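Local coordinates for hypothetical protein (Clostridium sporogenes ATCC 15579, PDB 4QRK), which is of unknown function but is a putative cell adhesion protein folded as a right-handed beta-helix, at residues A[146-151]-A[205-210]; A[9-14]-A[50-55]; A[26-31]-A[71-76]. All blocks are in the same frame, centred on the assembly; numbering follows the deposited sequence. Where two conformers were deposited one is given.

Contact 1. Residues A[146-151]-A[205-210]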
ATOM      1  N   ASN A 146      12.664  -5.418 -10.957  1.00 31.14           N
ATOM      2  CA  ASN A 146      12.284  -6.217  -9.815  1.00 34.20           C
ATOM      3  C   ASN A 146      11.535  -5.381  -8.806  1.00 35.70           C
ATOM      4  O   ASN A 146      11.788  -4.191  -8.680  1.00 36.53           O
ATOM      5  CB  ASN A 146      13.516  -6.803  -9.176  1.00 38.59           C
ATOM      6  CG  ASN A 146      14.216  -7.759 -10.099  1.00 47.99           C
ATOM      7  OD1 ASN A 146      13.573  -8.559 -10.794  1.00 39.56           O
ATOM      8  ND2 ASN A 146      15.531  -7.666 -10.145  1.00 55.76           N
ATOM      9  N   VAL A 147      10.619  -6.015  -8.089  1.00 26.12           N
ATOM     10  CA  VAL A 147       9.791  -5.312  -7.104  1.00 27.83           C
ATOM     11  C   VAL A 147       9.815  -6.117  -5.816  1.00 28.04           C
ATOM     12  O   VAL A 147       9.765  -7.347  -5.838  1.00 29.05           O
ATOM     13  CB  VAL A 147       8.340  -5.175  -7.593  1.00 26.02           C
ATOM     14  CG1 VAL A 147       7.475  -4.332  -6.595  1.00 26.67           C
ATOM     15  CG2 VAL A 147       8.284  -4.588  -8.945  1.00 31.37           C
ATOM     16  N   LYS A 148       9.881  -5.409  -4.695  1.00 23.55           N
ATOM     17  CA  LYS A 148       9.906  -5.998  -3.372  1.00 28.51           C
ATOM     18  C   LYS A 148       8.642  -5.543  -2.654  1.00 30.32           C
ATOM     19  O   LYS A 148       8.373  -4.360  -2.585  1.00 26.09           O
ATOM     20  CB  LYS A 148      11.165  -5.503  -2.644  1.00 36.10           C
ATOM     21  CG  LYS A 148      11.530  -6.262  -1.416  1.00 49.99           C
ATOM     22  CD  LYS A 148      12.919  -6.890  -1.552  1.00 71.11           C
ATOM     23  CE  LYS A 148      13.194  -7.955  -0.466  1.00 74.70           C
ATOM     24  NZ  LYS A 148      12.435  -9.247  -0.666  1.00 69.72           N
ATOM     25  N   VAL A 149       7.854  -6.487  -2.154  1.00 26.01           N
ATOM     26  CA  VAL A 149       6.646  -6.177  -1.411  1.00 27.18           C
ATOM     27  C   VAL A 149       6.660  -6.857  -0.060  1.00 30.53           C
ATOM     28  O   VAL A 149       6.809  -8.072   0.024  1.00 25.28           O
ATOM     29  CB  VAL A 149       5.387  -6.608  -2.176  1.00 27.85           C
ATOM     30  CG1 VAL A 149       4.124  -6.350  -1.360  1.00 27.79           C
ATOM     31  CG2 VAL A 149       5.309  -5.881  -3.503  1.00 33.10           C
ATOM     32  N   ASN A 150       6.497  -6.071   0.995  1.00 23.73           N
ATOM     33  CA  ASN A 150       6.419  -6.610   2.360  1.00 24.91           C
ATOM     34  C   ASN A 150       5.127  -6.162   3.021  1.00 30.18           C
ATOM     35  O   ASN A 150       4.868  -4.961   3.121  1.00 26.33           O
ATOM     36  CB  ASN A 150       7.623  -6.155   3.200  1.00 23.08           C
ATOM     37  CG  ASN A 150       8.973  -6.516   2.536  1.00 46.79           C
ATOM     38  OD1 ASN A 150       9.313  -7.692   2.426  1.00 49.28           O
ATOM     39  ND2 ASN A 150       9.714  -5.506   2.060  1.00 52.57           N
ATOM     40  N   ILE A 151       4.318  -7.124   3.477  1.00 28.39           N
ATOM     41  CA  ILE A 151       3.031  -6.781   4.113  1.00 25.20           C
ATOM     42  C   ILE A 151       2.929  -7.463   5.470  1.00 24.90           C
ATOM     43  O   ILE A 151       3.119  -8.659   5.594  1.00 27.65           O
ATOM     44  CB  ILE A 151       1.828  -7.223   3.233  1.00 32.15           C
ATOM     45  CG1 ILE A 151       1.870  -6.536   1.868  1.00 27.81           C
ATOM     46  CG2 ILE A 151       0.550  -6.849   3.892  1.00 27.07           C
ATOM     47  CD1 ILE A 151       1.043  -7.192   0.824  1.00 33.99           C
ATOM     48  N   GLU A 205       8.961 -10.150  -5.458  1.00 29.15           N
ATOM     49  CA  GLU A 205       9.214 -10.974  -4.281  1.00 30.56           C
ATOM     50  C   GLU A 205       8.272 -10.423  -3.237  1.00 30.50           C
ATOM     51  O   GLU A 205       8.330  -9.240  -2.924  1.00 31.67           O
ATOM     52  CB  GLU A 205      10.661 -10.834  -3.780  1.00 29.73           C
ATOM     53  CG  GLU A 205      11.754 -11.353  -4.777  1.00 44.47           C
ATOM     54  CD  GLU A 205      11.915 -12.853  -4.803  1.00 54.01           C
ATOM     55  OE1 GLU A 205      11.349 -13.550  -3.927  1.00 65.94           O
ATOM     56  OE2 GLU A 205      12.633 -13.341  -5.709  1.00 54.25           O
ATOM     57  N   VAL A 206       7.397 -11.265  -2.715  1.00 30.32           N
ATOM     58  CA  VAL A 206       6.373 -10.800  -1.777  1.00 24.30           C
ATOM     59  C   VAL A 206       6.481 -11.558  -0.469  1.00 27.80           C
ATOM     60  O   VAL A 206       6.477 -12.787  -0.452  1.00 33.52           O
ATOM     61  CB  VAL A 206       4.953 -10.983  -2.385  1.00 30.67           C
ATOM     62  CG1 VAL A 206       3.924 -10.383  -1.489  1.00 25.54           C
ATOM     63  CG2 VAL A 206       4.849 -10.325  -3.746  1.00 28.68           C
ATOM     64  N   ASN A 207       6.633 -10.830   0.626  1.00 26.57           N
ATOM     65  CA  ASN A 207       6.504 -11.394   1.951  0.50 26.65           C
ATOM     66  C   ASN A 207       5.221 -10.873   2.603  1.00 27.43           C
ATOM     67  O   ASN A 207       5.017  -9.665   2.664  1.00 24.46           O
ATOM     68  CB  ASN A 207       7.755 -11.056   2.758  0.50 30.14           C
ATOM     69  CG  ASN A 207       8.980 -11.794   2.250  0.50 38.50           C
ATOM     70  OD1 ASN A 207       9.675 -11.338   1.339  0.50 47.44           O
ATOM     71  ND2 ASN A 207       9.232 -12.955   2.823  0.50 30.34           N
ATOM     72  N   ILE A 208       4.353 -11.783   3.050  1.00 26.78           N
ATOM     73  CA  ILE A 208       3.088 -11.386   3.697  1.00 24.38           C
ATOM     74  C   ILE A 208       2.983 -12.123   5.009  1.00 28.22           C
ATOM     75  O   ILE A 208       3.162 -13.342   5.052  1.00 26.02           O
ATOM     76  CB  ILE A 208       1.821 -11.777   2.898  1.00 28.00           C
ATOM     77  CG1 ILE A 208       1.913 -11.309   1.453  1.00 33.01           C
ATOM     78  CG2 ILE A 208       0.562 -11.103   3.538  1.00 29.00           C
ATOM     79  CD1 ILE A 208       0.731 -11.712   0.588  1.00 33.35           C
ATOM     80  N   GLU A 209       2.721 -11.379   6.072  1.00 25.85           N
ATOM     81  CA  GLU A 209       2.576 -11.960   7.396  1.00 26.19           C
ATOM     82  C   GLU A 209       1.255 -11.464   7.942  1.00 32.53           C
ATOM     83  O   GLU A 209       0.933 -10.271   7.845  1.00 28.73           O
ATOM     84  CB  GLU A 209       3.682 -11.492   8.345  1.00 32.14           C
ATOM     85  CG  GLU A 209       5.106 -11.896   7.962  1.00 46.80           C
ATOM     86  CD  GLU A 209       6.145 -11.348   8.954  1.00 63.15           C
ATOM     87  OE1 GLU A 209       6.376 -10.117   8.984  1.00 66.69           O
ATOM     88  OE2 GLU A 209       6.721 -12.150   9.716  1.00 82.69           O
ATOM     89  N   ALA A 210       0.496 -12.364   8.528  1.00 27.71           N
ATOM     90  CA  ALA A 210      -0.754 -11.979   9.183  1.00 28.50           C
ATOM     91  C   ALA A 210      -0.790 -12.650  10.537  1.00 29.55           C
ATOM     92  O   ALA A 210      -0.570 -13.837  10.646  1.00 32.05           O
ATOM     93  CB  ALA A 210      -1.957 -12.399   8.353  1.00 30.07           C
TER
HETATM   94  O   HOH W   1       9.814  -9.108  -0.149  1.00 41.77           O
HETATM   95  O   HOH W   2       6.239  -8.951   6.098  1.00 41.83           O

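Contact 2. Residues A[9-14]-A[50-55]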
ATOM      1  N   LYS A   9     -20.667  18.602   8.802  1.00 67.32           N
ATOM      2  CA  LYS A   9     -19.891  18.551   7.562  1.00 61.58           C
ATOM      3  C   LYS A   9     -18.411  18.361   7.881  1.00 45.63           C
ATOM      4  O   LYS A   9     -17.797  19.201   8.539  1.00 47.62           O
ATOM      5  CB  LYS A   9     -20.039  19.838   6.753  1.00 76.62           C
ATOM      6  CG  LYS A   9     -21.440  20.129   6.253  1.00 89.12           C
ATOM      7  CD  LYS A   9     -21.899  19.161   5.167  1.00 94.11           C
ATOM      8  CE  LYS A   9     -23.220  19.625   4.544  1.00100.19           C
ATOM      9  NZ  LYS A   9     -24.054  18.510   3.992  1.00101.11           N
ATOM     10  N   PRO A  10     -17.824  17.257   7.414  1.00 47.46           N
ATOM     11  CA  PRO A  10     -16.387  17.104   7.675  1.00 40.41           C
ATOM     12  C   PRO A  10     -15.573  18.114   6.869  1.00 36.69           C
ATOM     13  O   PRO A  10     -16.066  18.652   5.872  1.00 34.94           O
ATOM     14  CB  PRO A  10     -16.105  15.678   7.220  1.00 41.30           C
ATOM     15  CG  PRO A  10     -17.143  15.392   6.171  1.00 48.66           C
ATOM     16  CD  PRO A  10     -18.370  16.167   6.582  1.00 42.94           C
ATOM     17  N   LYS A  11     -14.335  18.365   7.283  1.00 37.04           N
ATOM     18  CA  LYS A  11     -13.408  19.148   6.461  1.00 32.20           C
ATOM     19  C   LYS A  11     -13.029  18.386   5.205  1.00 31.05           C
ATOM     20  O   LYS A  11     -12.826  17.165   5.241  1.00 27.73           O
ATOM     21  CB  LYS A  11     -12.139  19.462   7.252  1.00 34.49           C
ATOM     22  CG  LYS A  11     -12.355  20.341   8.498  1.00 49.03           C
ATOM     23  CD  LYS A  11     -12.515  21.808   8.096  1.00 66.40           C
ATOM     24  CE  LYS A  11     -12.885  22.695   9.268  1.00 65.20           C
ATOM     25  NZ  LYS A  11     -11.840  22.672  10.301  1.00 68.52           N
ATOM     26  N   GLU A  12     -12.916  19.111   4.101  1.00 28.58           N
ATOM     27  CA  GLU A  12     -12.422  18.550   2.847  1.00 26.96           C
ATOM     28  C   GLU A  12     -11.352  19.409   2.256  1.00 31.58           C
ATOM     29  O   GLU A  12     -11.504  20.633   2.200  1.00 30.23           O
ATOM     30  CB  GLU A  12     -13.565  18.374   1.840  1.00 36.49           C
ATOM     31  CG  GLU A  12     -14.678  17.476   2.358  1.00 45.25           C
ATOM     32  CD  GLU A  12     -15.707  17.116   1.297  1.00 55.53           C
ATOM     33  OE1 GLU A  12     -15.439  17.288   0.089  1.00 63.28           O
ATOM     34  OE2 GLU A  12     -16.798  16.664   1.686  1.00 62.76           O
ATOM     35  N   GLU A  13     -10.278  18.756   1.807  1.00 26.82           N
ATOM     36  CA  GLU A  13      -9.099  19.443   1.300  1.00 25.29           C
ATOM     37  C   GLU A  13      -8.501  18.666   0.177  1.00 24.93           C
ATOM     38  O   GLU A  13      -8.521  17.426   0.206  1.00 23.89           O
ATOM     39  CB  GLU A  13      -7.981  19.486   2.344  1.00 33.63           C
ATOM     40  CG  GLU A  13      -8.353  20.052   3.671  1.00 46.26           C
ATOM     41  CD  GLU A  13      -7.216  19.943   4.671  1.00 46.80           C
ATOM     42  OE1 GLU A  13      -6.386  19.011   4.558  1.00 38.19           O
ATOM     43  OE2 GLU A  13      -7.165  20.802   5.577  1.00 57.63           O
ATOM     44  N   ILE A  14      -7.956  19.403  -0.770  1.00 23.94           N
ATOM     45  CA  ILE A  14      -7.145  18.845  -1.833  0.50 26.91           C
ATOM     46  C   ILE A  14      -5.694  19.276  -1.627  1.00 29.35           C
ATOM     47  O   ILE A  14      -5.420  20.419  -1.230  1.00 28.14           O
ATOM     48  CB  ILE A  14      -7.608  19.329  -3.216  0.50 29.87           C
ATOM     49  CG1 ILE A  14      -9.095  19.055  -3.428  0.50 31.06           C
ATOM     50  CG2 ILE A  14      -6.796  18.685  -4.301  0.50 31.96           C
ATOM     51  CD1 ILE A  14      -9.472  17.618  -3.428  0.50 31.05           C
ATOM     52  N   PHE A  50      -8.656  14.765   1.007  1.00 22.30           N
ATOM     53  CA  PHE A  50      -8.624  14.321   2.394  1.00 19.85           C
ATOM     54  C   PHE A  50      -9.896  14.812   3.022  1.00 26.90           C
ATOM     55  O   PHE A  50     -10.262  15.998   2.875  1.00 29.38           O
ATOM     56  CB  PHE A  50      -7.390  14.917   3.094  1.00 27.93           C
ATOM     57  CG  PHE A  50      -6.121  14.562   2.411  1.00 27.42           C
ATOM     58  CD1 PHE A  50      -5.444  13.415   2.751  1.00 24.88           C
ATOM     59  CD2 PHE A  50      -5.663  15.312   1.356  1.00 30.62           C
ATOM     60  CE1 PHE A  50      -4.283  13.054   2.116  1.00 24.18           C
ATOM     61  CE2 PHE A  50      -4.516  14.967   0.705  1.00 28.69           C
ATOM     62  CZ  PHE A  50      -3.812  13.802   1.089  1.00 27.60           C
ATOM     63  N   ILE A  51     -10.595  13.879   3.667  1.00 21.07           N
ATOM     64  CA  ILE A  51     -11.855  14.167   4.358  1.00 23.45           C
ATOM     65  C   ILE A  51     -11.730  13.748   5.805  1.00 29.07           C
ATOM     66  O   ILE A  51     -11.342  12.615   6.106  1.00 26.72           O
ATOM     67  CB  ILE A  51     -13.007  13.461   3.718  1.00 33.38           C
ATOM     68  CG1 ILE A  51     -13.121  13.916   2.267  1.00 33.80           C
ATOM     69  CG2 ILE A  51     -14.322  13.770   4.438  1.00 30.40           C
ATOM     70  CD1 ILE A  51     -14.104  13.029   1.469  1.00 44.89           C
ATOM     71  N   TYR A  52     -11.988  14.676   6.713  1.00 26.17           N
ATOM     72  CA  TYR A  52     -11.770  14.383   8.133  1.00 30.04           C
ATOM     73  C   TYR A  52     -12.785  15.138   8.990  1.00 33.87           C
ATOM     74  O   TYR A  52     -13.020  16.312   8.766  1.00 24.45           O
ATOM     75  CB  TYR A  52     -10.289  14.653   8.558  1.00 22.64           C
ATOM     76  CG  TYR A  52      -9.767  16.048   8.324  1.00 23.90           C
ATOM     77  CD1 TYR A  52      -9.223  16.421   7.110  1.00 27.51           C
ATOM     78  CD2 TYR A  52      -9.812  16.995   9.334  1.00 26.91           C
ATOM     79  CE1 TYR A  52      -8.774  17.732   6.902  1.00 33.49           C
ATOM     80  CE2 TYR A  52      -9.348  18.285   9.142  1.00 34.02           C
ATOM     81  CZ  TYR A  52      -8.834  18.639   7.915  1.00 34.59           C
ATOM     82  OH  TYR A  52      -8.381  19.914   7.730  1.00 39.88           O
ATOM     83  N   SER A  53     -13.413  14.449   9.947  1.00 29.08           N
ATOM     84  CA  SER A  53     -14.460  15.055  10.745  1.00 32.25           C
ATOM     85  C   SER A  53     -13.955  15.659  12.050  1.00 31.84           C
ATOM     86  O   SER A  53     -14.661  16.417  12.698  1.00 33.57           O
ATOM     87  CB  SER A  53     -15.523  14.020  11.050  1.00 29.88           C
ATOM     88  OG  SER A  53     -14.949  12.942  11.716  1.00 27.58           O
ATOM     89  N   GLU A  54     -12.736  15.318  12.436  1.00 30.34           N
ATOM     90  CA  GLU A  54     -12.161  15.791  13.681  1.00 33.60           C
ATOM     91  C   GLU A  54     -10.967  16.641  13.300  1.00 41.00           C
ATOM     92  O   GLU A  54     -10.084  16.180  12.574  1.00 29.34           O
ATOM     93  CB  GLU A  54     -11.693  14.610  14.549  1.00 31.53           C
ATOM     94  CG  GLU A  54     -12.698  13.502  14.671  1.00 31.25           C
ATOM     95  CD  GLU A  54     -14.060  14.005  15.108  1.00 36.66           C
ATOM     96  OE1 GLU A  54     -14.156  14.664  16.158  1.00 38.54           O
ATOM     97  OE2 GLU A  54     -15.039  13.761  14.380  1.00 32.75           O
ATOM     98  N   ASN A  55     -10.929  17.873  13.801  1.00 40.97           N
ATOM     99  CA  ASN A  55      -9.855  18.795  13.450  1.00 38.81           C
ATOM    100  C   ASN A  55      -8.502  18.263  13.824  1.00 35.97           C
ATOM    101  O   ASN A  55      -7.522  18.532  13.151  1.00 39.08           O
ATOM    102  CB  ASN A  55     -10.093  20.197  14.064  1.00 40.76           C
ATOM    103  CG  ASN A  55     -11.240  20.906  13.413  1.00 51.92           C
ATOM    104  OD1 ASN A  55     -11.565  20.639  12.252  1.00 57.09           O
ATOM    105  ND2 ASN A  55     -11.884  21.797  14.147  1.00 58.37           N
TER

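Contact 3. Residues A[26-31]-A[71-76]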
ATOM      1  N   LYS A  26       9.511   8.783  -2.922  1.00 25.56           N
ATOM      2  CA  LYS A  26       9.480   7.945  -1.719  1.00 31.71           C
ATOM      3  C   LYS A  26       8.319   8.435  -0.849  1.00 30.81           C
ATOM      4  O   LYS A  26       8.403   9.477  -0.223  1.00 28.81           O
ATOM      5  CB  LYS A  26      10.797   8.025  -0.957  1.00 33.16           C
ATOM      6  CG  LYS A  26      11.980   7.401  -1.676  1.00 45.17           C
ATOM      7  CD  LYS A  26      13.179   7.209  -0.722  1.00 59.26           C
ATOM      8  CE  LYS A  26      14.304   6.388  -1.364  1.00 76.08           C
ATOM      9  NZ  LYS A  26      15.317   5.936  -0.360  1.00 82.77           N
ATOM     10  N   LEU A  27       7.223   7.698  -0.891  1.00 26.29           N
ATOM     11  CA  LEU A  27       5.984   8.081  -0.232  1.00 30.02           C
ATOM     12  C   LEU A  27       5.919   7.373   1.109  1.00 30.44           C
ATOM     13  O   LEU A  27       6.109   6.146   1.209  1.00 28.90           O
ATOM     14  CB  LEU A  27       4.779   7.723  -1.101  1.00 26.74           C
ATOM     15  CG  LEU A  27       3.373   7.988  -0.555  1.00 28.06           C
ATOM     16  CD1 LEU A  27       3.185   9.438  -0.351  1.00 29.68           C
ATOM     17  CD2 LEU A  27       2.277   7.443  -1.489  1.00 26.73           C
ATOM     18  N   ASN A  28       5.704   8.159   2.156  1.00 27.08           N
ATOM     19  CA  ASN A  28       5.646   7.610   3.491  1.00 26.16           C
ATOM     20  C   ASN A  28       4.356   8.068   4.128  1.00 27.93           C
ATOM     21  O   ASN A  28       4.121   9.265   4.277  1.00 31.32           O
ATOM     22  CB  ASN A  28       6.901   8.003   4.288  1.00 28.31           C
ATOM     23  CG  ASN A  28       6.873   7.464   5.728  1.00 41.32           C
ATOM     24  OD1 ASN A  28       6.450   6.346   5.967  1.00 45.92           O
ATOM     25  ND2 ASN A  28       7.321   8.270   6.678  1.00 59.04           N
ATOM     26  N   LEU A  29       3.481   7.110   4.439  1.00 25.88           N
ATOM     27  CA  LEU A  29       2.133   7.416   4.938  1.00 27.86           C
ATOM     28  C   LEU A  29       1.928   6.877   6.371  1.00 27.30           C
ATOM     29  O   LEU A  29       2.207   5.713   6.668  1.00 28.74           O
ATOM     30  CB  LEU A  29       1.066   6.835   4.005  1.00 28.52           C
ATOM     31  CG  LEU A  29       1.050   7.318   2.555  1.00 33.03           C
ATOM     32  CD1 LEU A  29       0.032   6.601   1.678  1.00 46.40           C
ATOM     33  CD2 LEU A  29       0.762   8.799   2.440  1.00 38.46           C
ATOM     34  N   ASN A  30       1.485   7.745   7.268  1.00 21.84           N
ATOM     35  CA  ASN A  30       1.169   7.348   8.648  1.00 27.19           C
ATOM     36  C   ASN A  30      -0.254   7.666   8.928  1.00 28.16           C
ATOM     37  O   ASN A  30      -0.608   8.830   8.977  1.00 28.29           O
ATOM     38  CB  ASN A  30       2.039   8.089   9.644  1.00 37.05           C
ATOM     39  CG  ASN A  30       3.474   7.880   9.366  1.00 40.20           C
ATOM     40  OD1 ASN A  30       3.961   6.768   9.488  1.00 40.93           O
ATOM     41  ND2 ASN A  30       4.169   8.931   8.960  1.00 49.16           N
ATOM     42  N   PHE A  31      -1.066   6.633   9.097  1.00 25.93           N
ATOM     43  CA  PHE A  31      -2.498   6.805   9.038  1.00 30.01           C
ATOM     44  C   PHE A  31      -3.044   6.079  10.236  1.00 29.99           C
ATOM     45  O   PHE A  31      -2.810   4.893  10.386  1.00 28.78           O
ATOM     46  CB  PHE A  31      -2.969   6.160   7.748  1.00 29.26           C
ATOM     47  CG  PHE A  31      -4.434   6.370   7.436  1.00 35.20           C
ATOM     48  CD1 PHE A  31      -4.857   7.523   6.806  1.00 32.09           C
ATOM     49  CD2 PHE A  31      -5.379   5.375   7.715  1.00 35.05           C
ATOM     50  CE1 PHE A  31      -6.199   7.709   6.481  1.00 31.63           C
ATOM     51  CE2 PHE A  31      -6.723   5.551   7.393  1.00 32.93           C
ATOM     52  CZ  PHE A  31      -7.130   6.715   6.756  1.00 26.66           C
ATOM     53  N   GLU A  71      10.968  13.025  -1.232  1.00 32.78           N
ATOM     54  CA  GLU A  71      10.489  12.448   0.013  1.00 34.68           C
ATOM     55  C   GLU A  71       9.196  13.108   0.442  1.00 30.27           C
ATOM     56  O   GLU A  71       9.189  14.250   0.861  1.00 30.27           O
ATOM     57  CB  GLU A  71      11.583  12.506   1.075  1.00 39.12           C
ATOM     58  CG  GLU A  71      12.754  11.629   0.636  1.00 50.47           C
ATOM     59  CD  GLU A  71      13.777  11.339   1.705  1.00 63.92           C
ATOM     60  OE1 GLU A  71      13.662  11.883   2.830  1.00 66.74           O
ATOM     61  OE2 GLU A  71      14.717  10.567   1.398  1.00 65.55           O
ATOM     62  N   LEU A  72       8.100  12.360   0.269  1.00 29.86           N
ATOM     63  CA  LEU A  72       6.750  12.843   0.523  1.00 29.28           C
ATOM     64  C   LEU A  72       6.178  12.082   1.695  1.00 23.73           C
ATOM     65  O   LEU A  72       5.983  10.864   1.631  1.00 25.71           O
ATOM     66  CB  LEU A  72       5.866  12.669  -0.708  1.00 28.03           C
ATOM     67  CG  LEU A  72       4.375  13.076  -0.671  1.00 30.66           C
ATOM     68  CD1 LEU A  72       4.104  14.432  -0.075  1.00 35.12           C
ATOM     69  CD2 LEU A  72       3.859  13.035  -2.060  1.00 32.90           C
ATOM     70  N   GLU A  73       5.867  12.817   2.747  1.00 29.14           N
ATOM     71  CA  GLU A  73       5.319  12.206   3.920  1.00 23.30           C
ATOM     72  C   GLU A  73       3.948  12.778   4.233  1.00 22.40           C
ATOM     73  O   GLU A  73       3.748  13.984   4.270  1.00 27.33           O
ATOM     74  CB  GLU A  73       6.249  12.427   5.102  1.00 32.55           C
ATOM     75  CG  GLU A  73       5.731  11.786   6.362  1.00 46.25           C
ATOM     76  CD  GLU A  73       6.730  11.880   7.482  1.00 69.83           C
ATOM     77  OE1 GLU A  73       6.955  13.005   8.003  1.00 76.93           O
ATOM     78  OE2 GLU A  73       7.305  10.824   7.809  1.00 73.60           O
ATOM     79  N   ILE A  74       3.006  11.903   4.509  1.00 22.46           N
ATOM     80  CA  ILE A  74       1.669  12.351   4.873  1.00 23.20           C
ATOM     81  C   ILE A  74       1.308  11.633   6.153  1.00 29.05           C
ATOM     82  O   ILE A  74       1.330  10.397   6.210  1.00 30.04           O
ATOM     83  CB  ILE A  74       0.654  12.024   3.798  1.00 29.02           C
ATOM     84  CG1 ILE A  74       1.230  12.329   2.412  1.00 35.00           C
ATOM     85  CG2 ILE A  74      -0.666  12.778   4.099  1.00 27.09           C
ATOM     86  CD1 ILE A  74       0.239  12.219   1.287  1.00 34.31           C
ATOM     87  N   SER A  75       0.975  12.403   7.183  1.00 27.67           N
ATOM     88  CA  SER A  75       0.685  11.843   8.495  0.50 27.04           C
ATOM     89  C   SER A  75      -0.589  12.381   9.120  1.00 38.49           C
ATOM     90  O   SER A  75      -0.842  13.581   9.056  1.00 31.37           O
ATOM     91  CB  SER A  75       1.875  12.099   9.416  0.50 31.61           C
ATOM     92  OG  SER A  75       3.010  11.463   8.875  0.50 24.83           O
ATOM     93  N   GLN A  76      -1.412  11.463   9.669  1.00 38.48           N
ATOM     94  CA  GLN A  76      -2.591  11.816  10.486  1.00 35.13           C
ATOM     95  C   GLN A  76      -2.012  12.089  11.856  1.00 41.23           C
ATOM     96  O   GLN A  76      -1.299  11.224  12.385  1.00 46.81           O
ATOM     97  CB  GLN A  76      -3.588  10.640  10.611  1.00 36.80           C
ATOM     98  CG  GLN A  76      -4.963  11.009  11.239  1.00 27.97           C
ATOM     99  CD  GLN A  76      -5.863   9.753  11.459  1.00 52.06           C
ATOM    100  OE1 GLN A  76      -5.535   8.670  11.016  1.00 41.06           O
ATOM    101  NE2 GLN A  76      -6.982   9.919  12.131  1.00 45.99           N
TER
HETATM  102  O   HOH W   3      -1.115   8.598  12.384  1.00 47.02           O

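Contact 1. Residues A[146-151]-A[205-210]
V149 and N207 are the middle of a parallel ladder, with V149 N bonded to E205 O at 2.9 Å and V149 O taking N207 N at 2.8 Å. The same in-register pattern carries on through I151 to E209, and the two strands run parallel (0°), as neighbouring strands of a parallel beta-helix sheet do. N150 can be traced outward. Its CB leaves the sheet on the same side as K148, E205 and N207, and CG is anti to the carbonyl carbon (chi1 -55°). At the tip the two amide atoms part company: OD1 lies 3.7 Å from N207 CB, while ND2 bonds to N127 OD1 on the next strand. In the N207 conformer given, one of two deposited, the N150 and N207 amides lie side by side, their planes 27° apart. A water sits among these polar ends, accepting from K148 NZ at 2.7 Å. It lies 3.0 Å from N150 OD1 and also close to N207 OD1, but it has too few protons for every acceptor within reach. The opposite face, with V149, I151, V206 and I208, is apolar: V149 CG1 meets V206 CG1 at 4.0 Å, and I151 CB meets I208 CG2 at 4.1 Å. Strand 123-130 flanks 147-153 and strand 167-174 flanks 203-210, while V206 and I208 press inward on L162 and V160 of strand 157-162 in the facing sheet.

Contact 2. Residues A[9-14]-A[50-55]
An antiparallel strand pair at the edge of one sheet of the beta-helix joins K11 and E13 to Y52 and F50, with strand 11-17 outermost in this chain. K11 and Y52 form one hydrogen-bonded pair, E13 and F50 the next, and E12 faces I51 in the non-hydrogen-bonded position between them. F50 N reaches E13 O at 2.8 Å; Y52 N reaches K11 O at 3.0 Å. Y52 is the hub on its face. Its CG stands between the backbone N and the carbonyl carbon (chi1 57°), and the ring takes K11 CB over one face in a CH-pi contact, 3.6 Å from the centroid and offset toward the rim. The phenol OH reaches diagonally to E13 and donates to OE2 at 2.6 Å, coming from above the carboxylate plane (69° out of it). The carboxylate itself stands nearly upright to the ring, at 80°, with CD at the ring's edge. K58 forms a salt bridge to the same OE2, so that oxygen is gripped twice. K11, bent at chi2 and chi4, donates from NZ to N55 OD1 at 2.8 Å, from above the amide's carbonyl plane. On the side of the sheet that carries E12 and I51, P10 CG packs on I51 CG2 at 3.7 Å and E12 CG on I51 CG1 at 3.9 Å. Hydrogen-bonded and non-hydrogen-bonded pairs taking turns mark an antiparallel ladder, here at the N-terminal edge of a largely parallel beta-helix.

Contact 3. Residues A[26-31]-A[71-76]
K26 to N30 pair residue for residue with E71 to S75 as parallel strands only 11° apart, tied by a run of backbone bonds from L72 N to K26 O through to Q76 N to N30 O. This is the parallel sheet of a right-handed beta-helix, in its N-terminal part: strand 103-110 lies beyond 24-32, with the antiparallel strand 60-66 on the other side of 69-75. A representative link is I74 N to N28 O, at 2.9 Å. On the inner face like sits beside like, L27 by L72 and L29 by I74. L29 CD2 is the tight spot, 3.5 Å from I74 CB and nearly as close to I74 CG1 and CD1. L27 CD1 lies against L72 CG at 3.8 Å and reaches past it to I74 CD1. M46, F50 and W93 pack on this layer from the facing sheet. The outer face is polar. In N28 and E73 CG is anti to the backbone N (179° in N28), and the two chains leave the sheet alongside one another; N28 ND2 ends 2.8 Å from E73 OE2, a weak bond with a poor angle at the hydrogen. Two residues further along the same strands, in the S75 conformer given, one of two deposited, N30 ND2 points to S75 OG at 2.8 Å almost straight (174°), with OG in the amide plane. At the end of the pair the buried Q76 side chain is extended, its OE1 over one face of the F31 ring and 3.7 Å from F31 C. That oxygen accepts a bond from V33 N, so the amide is tied to the backbone where strand 24-32 ends. At the main chain, a water donates to Q76 O at 2.6 Å.

How the contacts relate
All three contacts are partly buried. Contacts 1 and 3 belong to the same sheet, about 19 Å apart between centres, both parallel ladders with a buried apolar face and a more exposed polar one. Their polar faces differ: contact 3 joins side chains directly, whereas contact 1 gathers them round a water. Contact 2 belongs to the facing sheet. It is antiparallel, lies at the edge strand with the chains of 9-14 more exposed, and adds a tyrosine ring and charged groups, where the others pack aliphatic side chains on the interior face. Contacts 2 and 3 meet in the interior, where F50 CE1 packs on I74 CG2 at 4.1 Å; contacts 1 and 2 do not touch.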